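Local coordinates for glutathione S-transferase enzyme with thioredoxin-like domain (Bradyrhizobium sp., PDB 4MF7), which probably catalyses the conjugation of glutathione, through its sulfur, to electrophilic substrates, pairing a thioredoxin-like domain with a helical one, at residues A[41-46]-A[94-99]; A[138-143]-A[184-189]. All blocks are in the same frame, centred on the assembly; numbering follows the deposited sequence.

The two contacts illustrate the two-domain plan of glutathione transferases, one falling in each part. Contact 1 comes first along the chain and joins strands 43-47 and 95-98, the inner pair of a four-stranded mixed sheet in the thioredoxin-like N-terminal domain. Contact 2 opens only after it has closed, where the turn following helix 131-138 packs on helix 171-190 of the helical domain. The centres of contact 1 and contact 2 lie about 28 Å apart, on opposite sides of the chain's centre. The nearest atoms of contact 1 and contact 2 are about 10 Å apart, so the two do not touch. Contact 1 is built within one subunit, whereas contact 2 sits beside the second subunit, so that helical packing and the dimer interface meet there.

Contact 1: A[41-46]-A[94-99]; sequences DRIQLY and PAIIDP
Tyr46 and Ala95 are a hydrogen-bonded antiparallel pair: the bond from Tyr46 N to Ala95 O is nearly straight (2.8 Å, 171° at the hydrogen), and Ala95 N returns to Tyr46 O. Gln44 and Ile97 pair likewise, Gln44 N to Ile97 O at 2.9 Å. Packing is dense here. With CG beside its backbone N (chi1 -49°), Tyr46 brings CD2 to 3.5 Å from Ala95 O, which lies at the ring edge, while its OH comes 3.6 Å from Ile97 CD1. Were Tyr46 an alanine, Ile97 CD1 would probably lose this partner and a gap would open next to Phe84 and Leu87 of helix 82-87. On the other sheet face Leu45 CD1 meets Ile96 CG2 at 3.8 Å, and Leu45 also rests on Val56 and Leu60 of helix 53-63. Toward solvent the ladder stops: Asp41 is exposed and Pro99 partly so, although Pro99 CD still lies 3.3 Å from Arg42 O. The Arg42 carbonyl accepts a hydrogen bond from Gln44 NE2, which comes from above its plane; Gln44 OE1 bonds His70. At the Tyr46 end, Pro94 follows a cis peptide bond, consistent with the cis-proline that precedes this strand in the thioredoxin fold, of whose sheet the two strands are the inner pair.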
ATOM      1  N   ASP A  41     -11.148  12.430  23.549  1.00 33.74           N
ATOM      2  CA  ASP A  41      -9.716  12.605  23.599  1.00 37.26           C
ATOM      3  C   ASP A  41      -8.942  11.355  23.186  1.00 30.01           C
ATOM      4  O   ASP A  41      -7.716  11.353  23.226  1.00 36.09           O
ATOM      5  CB  ASP A  41      -9.260  13.047  24.996  1.00 44.86           C
ATOM      6  CG  ASP A  41      -9.757  12.130  26.119  1.00 60.24           C
ATOM      7  OD1 ASP A  41     -10.687  11.299  25.935  1.00 43.26           O
ATOM      8  OD2 ASP A  41      -9.218  12.296  27.223  1.00 49.36           O
ATOM      9  N   ARG A  42      -9.650  10.301  22.793  1.00 34.54           N
ATOM     10  CA  ARG A  42      -9.003   9.061  22.337  1.00 29.01           C
ATOM     11  C   ARG A  42      -9.139   8.892  20.818  1.00 24.46           C
ATOM     12  O   ARG A  42     -10.125   9.320  20.234  1.00 28.27           O
ATOM     13  CB  ARG A  42      -9.610   7.825  23.013  1.00 32.80           C
ATOM     14  CG  ARG A  42      -9.510   7.833  24.534  1.00 30.13           C
ATOM     15  CD  ARG A  42     -10.051   6.552  25.145  1.00 35.11           C
ATOM     16  NE  ARG A  42     -10.210   6.717  26.591  1.00 28.20           N
ATOM     17  CZ  ARG A  42     -10.757   5.812  27.389  1.00 42.71           C
ATOM     18  NH1 ARG A  42     -11.183   4.678  26.895  1.00 32.00           N
ATOM     19  NH2 ARG A  42     -10.880   6.043  28.677  1.00 37.13           N
ATOM     20  N   ILE A  43      -8.146   8.220  20.229  1.00 32.66           N
ATOM     21  CA  ILE A  43      -8.235   7.762  18.820  1.00 27.94           C
ATOM     22  C   ILE A  43      -9.505   6.948  18.653  1.00 30.46           C
ATOM     23  O   ILE A  43      -9.765   6.034  19.450  1.00 31.84           O
ATOM     24  CB  ILE A  43      -6.997   6.941  18.433  1.00 30.89           C
ATOM     25  CG1 ILE A  43      -5.782   7.865  18.344  1.00 30.03           C
ATOM     26  CG2 ILE A  43      -7.195   6.250  17.077  1.00 33.15           C
ATOM     27  CD1 ILE A  43      -4.462   7.145  18.424  1.00 33.95           C
ATOM     28  N   GLN A  44     -10.324   7.299  17.659  1.00 29.68           N
ATOM     29  CA  GLN A  44     -11.490   6.547  17.342  1.00 29.03           C
ATOM     30  C   GLN A  44     -11.106   5.556  16.249  1.00 31.64           C
ATOM     31  O   GLN A  44     -10.526   5.954  15.230  1.00 27.47           O
ATOM     32  CB  GLN A  44     -12.624   7.433  16.857  1.00 29.64           C
ATOM     33  CG  GLN A  44     -12.971   8.559  17.819  1.00 29.99           C
ATOM     34  CD  GLN A  44     -13.611   8.024  19.100  1.00 28.58           C
ATOM     35  OE1 GLN A  44     -14.653   7.359  19.056  1.00 32.12           O
ATOM     36  NE2 GLN A  44     -12.994   8.293  20.214  1.00 34.75           N
ATOM     37  N   LEU A  45     -11.416   4.286  16.477  1.00 28.42           N
ATOM     38  CA  LEU A  45     -11.136   3.207  15.497  1.00 28.37           C
ATOM     39  C   LEU A  45     -12.457   2.669  14.955  1.00 27.04           C
ATOM     40  O   LEU A  45     -13.324   2.247  15.729  1.00 32.38           O
ATOM     41  CB  LEU A  45     -10.309   2.078  16.134  1.00 27.17           C
ATOM     42  CG  LEU A  45     -10.109   0.833  15.267  1.00 31.88           C
ATOM     43  CD1 LEU A  45      -9.246   1.161  14.038  1.00 25.82           C
ATOM     44  CD2 LEU A  45      -9.447  -0.270  16.067  1.00 32.61           C
ATOM     45  N   TYR A  46     -12.619   2.703  13.623  1.00 29.20           N
ATOM     46  CA  TYR A  46     -13.817   2.191  12.970  1.00 30.61           C
ATOM     47  C   TYR A  46     -13.402   1.001  12.150  1.00 35.10           C
ATOM     48  O   TYR A  46     -12.718   1.159  11.144  1.00 29.78           O
ATOM     49  CB  TYR A  46     -14.475   3.263  12.101  1.00 27.49           C
ATOM     50  CG  TYR A  46     -14.653   4.582  12.811  1.00 27.87           C
ATOM     51  CD1 TYR A  46     -15.777   4.827  13.609  1.00 31.03           C
ATOM     52  CD2 TYR A  46     -13.674   5.577  12.738  1.00 29.63           C
ATOM     53  CE1 TYR A  46     -15.912   6.020  14.307  1.00 31.72           C
ATOM     54  CE2 TYR A  46     -13.818   6.772  13.425  1.00 30.51           C
ATOM     55  CZ  TYR A  46     -14.958   6.989  14.196  1.00 36.85           C
ATOM     56  OH  TYR A  46     -15.097   8.165  14.908  1.00 31.35           O
ATOM     57  N   PRO A  94      -9.906  -0.694   7.964  1.00 29.64           N
ATOM     58  CA  PRO A  94     -10.132   0.207   9.100  1.00 30.55           C
ATOM     59  C   PRO A  94      -9.991   1.682   8.734  1.00 33.00           C
ATOM     60  O   PRO A  94      -9.359   2.027   7.726  1.00 29.25           O
ATOM     61  CB  PRO A  94      -9.025  -0.192  10.075  1.00 27.94           C
ATOM     62  CG  PRO A  94      -7.911  -0.703   9.210  1.00 28.66           C
ATOM     63  CD  PRO A  94      -8.542  -1.244   7.955  1.00 27.75           C
ATOM     64  N   ALA A  95     -10.588   2.539   9.552  1.00 27.05           N
ATOM     65  CA  ALA A  95     -10.373   3.985   9.490  1.00 24.76           C
ATOM     66  C   ALA A  95     -10.220   4.475  10.916  1.00 28.66           C
ATOM     67  O   ALA A  95     -10.746   3.856  11.823  1.00 27.09           O
ATOM     68  CB  ALA A  95     -11.518   4.687   8.813  1.00 26.63           C
ATOM     69  N   ILE A  96      -9.472   5.550  11.101  1.00 27.22           N
ATOM     70  CA  ILE A  96      -9.344   6.208  12.407  1.00 26.34           C
ATOM     71  C   ILE A  96      -9.620   7.714  12.328  1.00 37.33           C
ATOM     72  O   ILE A  96      -9.550   8.340  11.242  1.00 26.35           O
ATOM     73  CB  ILE A  96      -7.964   5.980  13.045  1.00 22.79           C
ATOM     74  CG1 ILE A  96      -6.861   6.668  12.235  1.00 29.17           C
ATOM     75  CG2 ILE A  96      -7.661   4.519  13.285  1.00 25.49           C
ATOM     76  CD1 ILE A  96      -5.537   6.844  12.933  1.00 26.47           C
ATOM     77  N   ILE A  97      -9.951   8.291  13.484  1.00 29.59           N
ATOM     78  CA  ILE A  97      -9.802   9.726  13.694  1.00 32.11           C
ATOM     79  C   ILE A  97      -8.940   9.888  14.930  1.00 32.46           C
ATOM     80  O   ILE A  97      -9.297   9.413  16.013  1.00 32.02           O
ATOM     81  CB  ILE A  97     -11.139  10.484  13.897  1.00 27.56           C
ATOM     82  CG1 ILE A  97     -12.056  10.343  12.682  1.00 29.99           C
ATOM     83  CG2 ILE A  97     -10.854  11.954  14.234  1.00 36.03           C
ATOM     84  CD1 ILE A  97     -13.507  10.702  12.946  1.00 29.47           C
ATOM     85  N   ASP A  98      -7.787  10.506  14.764  1.00 27.81           N
ATOM     86  CA  ASP A  98      -6.945  10.861  15.885  1.00 27.64           C
ATOM     87  C   ASP A  98      -7.310  12.305  16.279  1.00 33.51           C
ATOM     88  O   ASP A  98      -6.995  13.242  15.539  1.00 32.65           O
ATOM     89  CB  ASP A  98      -5.472  10.764  15.518  1.00 31.06           C
ATOM     90  CG  ASP A  98      -4.569  11.081  16.668  1.00 35.26           C
ATOM     91  OD1 ASP A  98      -5.109  11.347  17.779  1.00 36.57           O
ATOM     92  OD2 ASP A  98      -3.337  11.060  16.485  1.00 32.04           O
ATOM     93  N   PRO A  99      -7.988  12.492  17.440  1.00 34.38           N
ATOM     94  CA  PRO A  99      -8.324  13.862  17.855  1.00 33.46           C
ATOM     95  C   PRO A  99      -7.084  14.733  18.149  1.00 33.04           C
ATOM     96  O   PRO A  99      -7.180  15.951  18.116  1.00 38.43           O
ATOM     97  CB  PRO A  99      -9.168  13.642  19.145  1.00 34.35           C
ATOM     98  CG  PRO A  99      -8.595  12.375  19.710  1.00 37.85           C
ATOM     99  CD  PRO A  99      -8.309  11.506  18.500  1.00 33.50           C
TER

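Contact 2: A[138-143]-A[184-189]; sequences LQWLHF and GVLEAR
Phe143 and Val185 make the shortest meeting, an apolar one: CE1 of Phe143 comes 3.5 Å from Val185 CG1, and CZ lies 3.8 Å from the same methyl. The two side chains slide past each other in opposite directions. Phe143 carries its ring away from its own backbone N (chi1 173°), spanning the distance between the backbones, whose closest CA atoms, those of Phe143 and Leu186, are 9.4 Å apart. Trp140 supplies the second apolar touch, with CZ3 at 3.9 Å from Leu186 CD1, the two side chains crossing obliquely. The aromatic pair is also packed against itself, since Trp140 CZ3 stands 3.9 Å above the Phe143 ring plane, over its centre. The contact lies in the all-helical C-terminal domain of the glutathione transferase fold, where the loop after helix 131-138 packs on helix 171-190. Leu186 also rests on Val212 of helix 203-215 and on Val233 and Trp236 of helix 232-241, extending this core. A third kind of contact joins an aliphatic arm to a ring: Arg189 CG is 3.7 Å from Trp140 CZ2, and CB and CD approach the same six-membered part. The bend at chi2 (66°) carries the chain slantwise across the six-membered ring of the indole, with the guanidinium plane turned 36° from it, and the polar end is held instead by Ile196 O, which accepts from NE. The second subunit adds packing of its own, for Asn90 of that subunit lies against both Phe143 and Val185, while nearby Gln139 OE1 accepts the backbone N of its Phe110.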
ATOM      1  N   LEU A 138       8.549  -0.648   4.850  1.00 26.82           N
ATOM      2  CA  LEU A 138       7.337  -0.231   4.146  1.00 29.71           C
ATOM      3  C   LEU A 138       6.896  -1.192   3.037  1.00 26.08           C
ATOM      4  O   LEU A 138       5.701  -1.232   2.700  1.00 26.95           O
ATOM      5  CB  LEU A 138       7.523   1.174   3.556  1.00 27.45           C
ATOM      6  CG  LEU A 138       7.872   2.302   4.531  1.00 27.31           C
ATOM      7  CD1 LEU A 138       7.596   3.629   3.830  1.00 32.64           C
ATOM      8  CD2 LEU A 138       7.102   2.228   5.851  1.00 29.04           C
ATOM      9  N   GLN A 139       7.837  -1.948   2.485  1.00 25.20           N
ATOM     10  CA  GLN A 139       7.541  -2.904   1.432  1.00 26.06           C
ATOM     11  C   GLN A 139       6.479  -3.896   1.906  1.00 30.25           C
ATOM     12  O   GLN A 139       5.696  -4.369   1.118  1.00 28.92           O
ATOM     13  CB  GLN A 139       8.775  -3.671   0.998  1.00 27.57           C
ATOM     14  CG  GLN A 139       9.911  -2.820   0.422  1.00 28.02           C
ATOM     15  CD  GLN A 139      11.183  -3.603   0.208  1.00 34.46           C
ATOM     16  OE1 GLN A 139      11.807  -3.537  -0.870  1.00 31.97           O
ATOM     17  NE2 GLN A 139      11.597  -4.357   1.237  1.00 32.88           N
ATOM     18  N   TRP A 140       6.486  -4.212   3.204  1.00 29.76           N
ATOM     19  CA  TRP A 140       5.641  -5.279   3.768  1.00 32.73           C
ATOM     20  C   TRP A 140       4.248  -4.843   4.164  1.00 35.25           C
ATOM     21  O   TRP A 140       3.474  -5.673   4.590  1.00 35.10           O
ATOM     22  CB  TRP A 140       6.352  -5.904   4.975  1.00 26.50           C
ATOM     23  CG  TRP A 140       7.619  -6.498   4.544  1.00 28.69           C
ATOM     24  CD1 TRP A 140       8.872  -5.890   4.518  1.00 29.95           C
ATOM     25  CD2 TRP A 140       7.800  -7.800   4.009  1.00 30.15           C
ATOM     26  NE1 TRP A 140       9.786  -6.741   3.972  1.00 31.31           N
ATOM     27  CE2 TRP A 140       9.163  -7.926   3.669  1.00 36.85           C
ATOM     28  CE3 TRP A 140       6.933  -8.881   3.769  1.00 39.72           C
ATOM     29  CZ2 TRP A 140       9.689  -9.093   3.108  1.00 44.59           C
ATOM     30  CZ3 TRP A 140       7.465 -10.056   3.218  1.00 43.77           C
ATOM     31  CH2 TRP A 140       8.832 -10.143   2.892  1.00 49.41           C
ATOM     32  N   LEU A 141       3.909  -3.561   3.998  1.00 27.74           N
ATOM     33  CA  LEU A 141       2.595  -3.086   4.379  1.00 28.25           C
ATOM     34  C   LEU A 141       1.531  -3.448   3.359  1.00 36.30           C
ATOM     35  O   LEU A 141       0.387  -3.330   3.654  1.00 35.53           O
ATOM     36  CB  LEU A 141       2.574  -1.587   4.629  1.00 28.98           C
ATOM     37  CG  LEU A 141       3.582  -1.157   5.680  1.00 28.10           C
ATOM     38  CD1 LEU A 141       3.529   0.353   5.785  1.00 30.00           C
ATOM     39  CD2 LEU A 141       3.280  -1.805   7.039  1.00 33.59           C
ATOM     40  N   HIS A 142       1.945  -3.893   2.179  1.00 35.02           N
ATOM     41  CA  HIS A 142       1.054  -4.244   1.081  1.00 43.60           C
ATOM     42  C   HIS A 142       1.639  -5.481   0.425  1.00 63.95           C
ATOM     43  O   HIS A 142       1.984  -5.493  -0.751  1.00 44.48           O
ATOM     44  CB  HIS A 142       0.934  -3.059   0.122  1.00 35.81           C
ATOM     45  CG  HIS A 142       0.366  -1.848   0.789  1.00 36.59           C
ATOM     46  ND1 HIS A 142       1.155  -0.831   1.279  1.00 37.41           N
ATOM     47  CD2 HIS A 142      -0.907  -1.537   1.128  1.00 40.46           C
ATOM     48  CE1 HIS A 142       0.385   0.079   1.844  1.00 34.15           C
ATOM     49  NE2 HIS A 142      -0.871  -0.328   1.771  1.00 41.08           N
ATOM     50  N   PHE A 143       1.734  -6.518   1.242  1.00 48.41           N
ATOM     51  CA  PHE A 143       2.353  -7.771   0.878  1.00 57.53           C
ATOM     52  C   PHE A 143       1.241  -8.668   0.420  1.00 77.23           C
ATOM     53  O   PHE A 143       1.165  -9.000  -0.746  1.00 46.07           O
ATOM     54  CB  PHE A 143       3.086  -8.397   2.061  1.00 38.95           C
ATOM     55  CG  PHE A 143       3.593  -9.767   1.787  1.00 42.62           C
ATOM     56  CD1 PHE A 143       4.433  -9.989   0.736  1.00 44.38           C
ATOM     57  CD2 PHE A 143       3.186 -10.834   2.546  1.00 42.56           C
ATOM     58  CE1 PHE A 143       4.888 -11.241   0.459  1.00 43.29           C
ATOM     59  CE2 PHE A 143       3.634 -12.086   2.276  1.00 34.70           C
ATOM     60  CZ  PHE A 143       4.490 -12.293   1.235  1.00 37.48           C
ATOM     61  N   GLY A 184       5.460 -18.718   0.761  1.00 32.23           N
ATOM     62  CA  GLY A 184       6.825 -19.052   0.291  1.00 36.37           C
ATOM     63  C   GLY A 184       7.774 -17.852   0.332  1.00 29.06           C
ATOM     64  O   GLY A 184       8.928 -17.972   0.751  1.00 35.38           O
ATOM     65  N   VAL A 185       7.260 -16.695  -0.060  1.00 33.11           N
ATOM     66  CA  VAL A 185       8.001 -15.446   0.056  1.00 34.36           C
ATOM     67  C   VAL A 185       8.339 -15.140   1.505  1.00 37.21           C
ATOM     68  O   VAL A 185       9.489 -14.860   1.827  1.00 32.49           O
ATOM     69  CB  VAL A 185       7.223 -14.283  -0.592  1.00 34.39           C
ATOM     70  CG1 VAL A 185       7.903 -12.943  -0.312  1.00 37.33           C
ATOM     71  CG2 VAL A 185       7.127 -14.528  -2.092  1.00 38.60           C
ATOM     72  N   LEU A 186       7.346 -15.231   2.382  1.00 29.63           N
ATOM     73  CA  LEU A 186       7.561 -14.970   3.792  1.00 26.20           C
ATOM     74  C   LEU A 186       8.550 -15.973   4.400  1.00 28.54           C
ATOM     75  O   LEU A 186       9.413 -15.616   5.206  1.00 29.05           O
ATOM     76  CB  LEU A 186       6.222 -15.004   4.541  1.00 30.88           C
ATOM     77  CG  LEU A 186       6.025 -14.267   5.848  1.00 48.40           C
ATOM     78  CD1 LEU A 186       6.492 -12.823   5.800  1.00 42.16           C
ATOM     79  CD2 LEU A 186       4.534 -14.317   6.167  1.00 44.38           C
ATOM     80  N   GLU A 187       8.418 -17.230   4.004  1.00 30.05           N
ATOM     81  CA  GLU A 187       9.305 -18.301   4.472  1.00 28.57           C
ATOM     82  C   GLU A 187      10.785 -17.975   4.107  1.00 27.93           C
ATOM     83  O   GLU A 187      11.674 -18.052   4.958  1.00 33.11           O
ATOM     84  CB  GLU A 187       8.881 -19.624   3.822  1.00 34.27           C
ATOM     85  CG  GLU A 187       9.673 -20.847   4.248  1.00 36.03           C
ATOM     86  CD  GLU A 187       9.420 -21.290   5.677  1.00 43.18           C
ATOM     87  OE1 GLU A 187      10.056 -22.273   6.114  1.00 41.61           O
ATOM     88  OE2 GLU A 187       8.586 -20.697   6.380  1.00 33.21           O
ATOM     89  N   ALA A 188      10.989 -17.552   2.875  1.00 33.32           N
ATOM     90  CA  ALA A 188      12.323 -17.162   2.389  1.00 39.47           C
ATOM     91  C   ALA A 188      12.875 -15.968   3.167  1.00 37.85           C
ATOM     92  O   ALA A 188      14.053 -15.961   3.533  1.00 36.85           O
ATOM     93  CB  ALA A 188      12.283 -16.868   0.885  1.00 36.39           C
ATOM     94  N   ARG A 189      12.030 -14.970   3.446  1.00 30.87           N
ATOM     95  CA  ARG A 189      12.449 -13.814   4.235  1.00 30.81           C
ATOM     96  C   ARG A 189      12.803 -14.178   5.660  1.00 37.68           C
ATOM     97  O   ARG A 189      13.748 -13.638   6.201  1.00 35.26           O
ATOM     98  CB  ARG A 189      11.351 -12.721   4.245  1.00 30.78           C
ATOM     99  CG  ARG A 189      11.676 -11.489   5.061  1.00 32.09           C
ATOM    100  CD  ARG A 189      12.849 -10.721   4.446  1.00 30.73           C
ATOM    101  NE  ARG A 189      13.199  -9.592   5.299  1.00 32.08           N
ATOM    102  CZ  ARG A 189      14.206  -8.763   5.081  1.00 40.35           C
ATOM    103  NH1 ARG A 189      14.962  -8.925   4.009  1.00 37.44           N
ATOM    104  NH2 ARG A 189      14.446  -7.765   5.926  1.00 30.24           N
TER